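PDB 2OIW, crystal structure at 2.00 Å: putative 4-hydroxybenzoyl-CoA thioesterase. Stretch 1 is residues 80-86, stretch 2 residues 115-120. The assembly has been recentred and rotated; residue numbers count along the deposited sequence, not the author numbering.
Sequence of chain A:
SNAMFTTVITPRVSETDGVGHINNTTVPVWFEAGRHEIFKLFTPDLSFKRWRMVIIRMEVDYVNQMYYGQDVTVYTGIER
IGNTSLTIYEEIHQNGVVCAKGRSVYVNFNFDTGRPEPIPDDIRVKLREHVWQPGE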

# COMPACT_ATOMS: atom_id res chain seq x y z
N ARG A 80 9.10 15.95 21.89
CA ARG A 80 9.23 17.39 22.06
C ARG A 80 7.96 18.06 21.55
O ARG A 80 7.46 17.73 20.49
CB ARG A 80 10.46 17.90 21.31
CG ARG A 80 10.84 19.34 21.61
CD ARG A 80 11.81 19.80 20.55
NE ARG A 80 12.70 20.84 21.07
CZ ARG A 80 12.43 22.14 21.00
NH1 ARG A 80 11.31 22.55 20.42
NH2 ARG A 80 13.29 23.01 21.49
N ILE A 81 7.44 19.00 22.33
CA ILE A 81 6.39 19.90 21.85
C ILE A 81 7.07 21.21 21.48
O ILE A 81 7.57 21.91 22.35
CB ILE A 81 5.29 20.16 22.92
CG1 ILE A 81 4.77 18.83 23.49
CG2 ILE A 81 4.15 20.99 22.32
CD1 ILE A 81 3.88 18.91 24.76
N GLY A 82 7.13 21.52 20.19
CA GLY A 82 7.79 22.74 19.76
C GLY A 82 6.79 23.89 19.71
O GLY A 82 5.75 23.84 20.33
N ASN A 83 7.10 24.93 18.94
CA ASN A 83 6.18 26.04 18.80
C ASN A 83 5.05 25.70 17.85
O ASN A 83 3.89 25.74 18.24
CB ASN A 83 6.92 27.32 18.36
CG ASN A 83 6.05 28.55 18.42
OD1 ASN A 83 5.25 28.72 19.33
ND2 ASN A 83 6.20 29.42 17.43
N THR A 84 5.39 25.36 16.61
CA THR A 84 4.41 25.03 15.58
C THR A 84 4.56 23.56 15.18
O THR A 84 3.85 23.08 14.28
CB THR A 84 4.63 25.86 14.30
OG1 THR A 84 5.86 25.46 13.69
CG2 THR A 84 4.68 27.35 14.61
N SER A 85 5.50 22.87 15.83
CA SER A 85 5.81 21.48 15.51
C SER A 85 5.79 20.57 16.71
O SER A 85 5.73 21.03 17.84
CB SER A 85 7.17 21.35 14.79
OG SER A 85 8.21 21.87 15.57
N LEU A 86 5.80 19.28 16.45
CA LEU A 86 6.00 18.34 17.53
C LEU A 86 6.81 17.19 17.00
O LEU A 86 6.76 16.87 15.82
CB LEU A 86 4.65 17.92 18.16
CG LEU A 86 3.75 16.81 17.63
CD1 LEU A 86 2.34 16.95 18.22
CD2 LEU A 86 3.66 16.84 16.13
N ARG A 115 -0.35 29.37 6.98
CA ARG A 115 0.94 29.39 7.69
C ARG A 115 0.98 28.32 8.81
O ARG A 115 -0.07 27.88 9.26
CB ARG A 115 1.28 30.80 8.24
CG ARG A 115 0.26 31.35 9.25
CD ARG A 115 0.59 32.76 9.69
NE ARG A 115 -0.49 33.32 10.50
CZ ARG A 115 -1.42 34.17 10.05
NH1 ARG A 115 -1.38 34.59 8.79
NH2 ARG A 115 -2.39 34.62 10.86
N PRO A 116 2.19 27.90 9.23
CA PRO A 116 2.30 27.03 10.39
C PRO A 116 1.78 27.77 11.61
O PRO A 116 1.94 28.97 11.70
CB PRO A 116 3.80 26.81 10.51
CG PRO A 116 4.33 27.04 9.14
CD PRO A 116 3.53 28.19 8.66
N GLU A 117 1.13 27.06 12.51
CA GLU A 117 0.34 27.67 13.57
C GLU A 117 0.92 27.24 14.90
O GLU A 117 1.05 26.06 15.17
CB GLU A 117 -1.15 27.26 13.45
CG GLU A 117 -2.15 27.95 14.42
CD GLU A 117 -3.50 27.21 14.57
OE1 GLU A 117 -3.50 25.99 14.83
OE2 GLU A 117 -4.57 27.85 14.45
N PRO A 118 1.36 28.21 15.72
CA PRO A 118 1.61 27.85 17.10
C PRO A 118 0.48 26.99 17.66
O PRO A 118 -0.70 27.40 17.67
CB PRO A 118 1.68 29.22 17.80
CG PRO A 118 2.30 30.11 16.75
CD PRO A 118 1.71 29.61 15.43
N ILE A 119 0.85 25.79 18.09
CA ILE A 119 -0.08 24.84 18.65
C ILE A 119 -0.92 25.53 19.73
O ILE A 119 -0.37 26.10 20.65
CB ILE A 119 0.68 23.66 19.26
CG1 ILE A 119 1.55 22.99 18.18
CG2 ILE A 119 -0.28 22.70 19.95
CD1 ILE A 119 2.42 21.86 18.69
N PRO A 120 -2.25 25.55 19.57
CA PRO A 120 -3.05 26.24 20.60
C PRO A 120 -2.85 25.63 21.99
O PRO A 120 -2.56 24.43 22.12
CB PRO A 120 -4.51 26.05 20.12
CG PRO A 120 -4.41 25.77 18.65
CD PRO A 120 -3.09 25.01 18.48

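Stretch 1 is a turn between two short strand segments, and it meets a stretch rich in proline that leaves its own strand after Pro-116. The contact is small, 310 Å² counting both sides, and about half of it is carried by Thr-84 and Ile-119. Its design logic is economical: one backbone hydrogen bond joins the stretches, and compact side chains fill the space around it.

Arg-80 lies beyond reach of stretch 2, so the contact begins at Ile-81. Its CA-to-CB bond points sideways, and its side chain meets the other stretch at a single apolar contact, CG2 of Ile-81 to CD1 of Ile-119 at 4.1 Å. Ile-119, with chi1 m and chi2 t, has its CA-to-CB bond sideways too, but the end of its side chain comes nearer to stretch 1.

Gly-82 contributes little surface, but it helps shape the turn. Its N donates a hydrogen bond to O of Ser-85 at 2.8 Å, closing the loop within stretch 1. An ideal CB here would meet nothing of stretch 2 within 5.5 Å, yet would lie 2.9 Å from OG of Ser-85. The lack of a side chain therefore matters to packing inside the turn, not to clearance across the contact.

Asn-83 supplies the polar anchor through its main chain. Its O accepts a hydrogen bond from N of Ile-119 at 3.0 Å, with an N-H...O angle of 156°. The same oxygen receives a CA-H...O contact from CA of Pro-118 at 3.3 Å, so one carbonyl engages two consecutive residues. Proline has no amide hydrogen to offer, and the first amide after Pro-118 makes the bond. The Asn-83 side chain plays a lesser part, with OD1 3.9 Å from CB of Pro-118.

Thr-84 is where the two backbones come together, its CA 4.3 Å from CA of Pro-118. The approach brings CA of Thr-84 to 3.5 Å from O of Glu-117, a second CA-H...O contact, running in the reverse sense to the first: here stretch 1 offers the CA-H and stretch 2 the oxygen. With chi1 in p, Thr-84 places its CG2 3.6 Å from N of Pro-118 and 3.8 Å from CD of Pro-118, while its CB lies 4.0 Å from CB of Pro-116. The methyl thus packs against a proline ring, and the small branched side chain touches two prolines with Glu-117 between them. Glu-117 itself points its CA-to-CB bond away, and its carboxylate is hydrogen-bonded elsewhere in the structure.

Ser-85 also directs its CA-to-CB bond away, leaving its backbone to make the contact: O of Ser-85 is 3.5 Å from CD1 of Ile-119. That methyl therefore packs beside the carbonyl that closes the turn as well as against Ile-81. Leu-86, buried, makes no contact. The rule to read here is that a single main-chain bond, flanked by two CA-H...O contacts, is accompanied by an isoleucine that packs beside it.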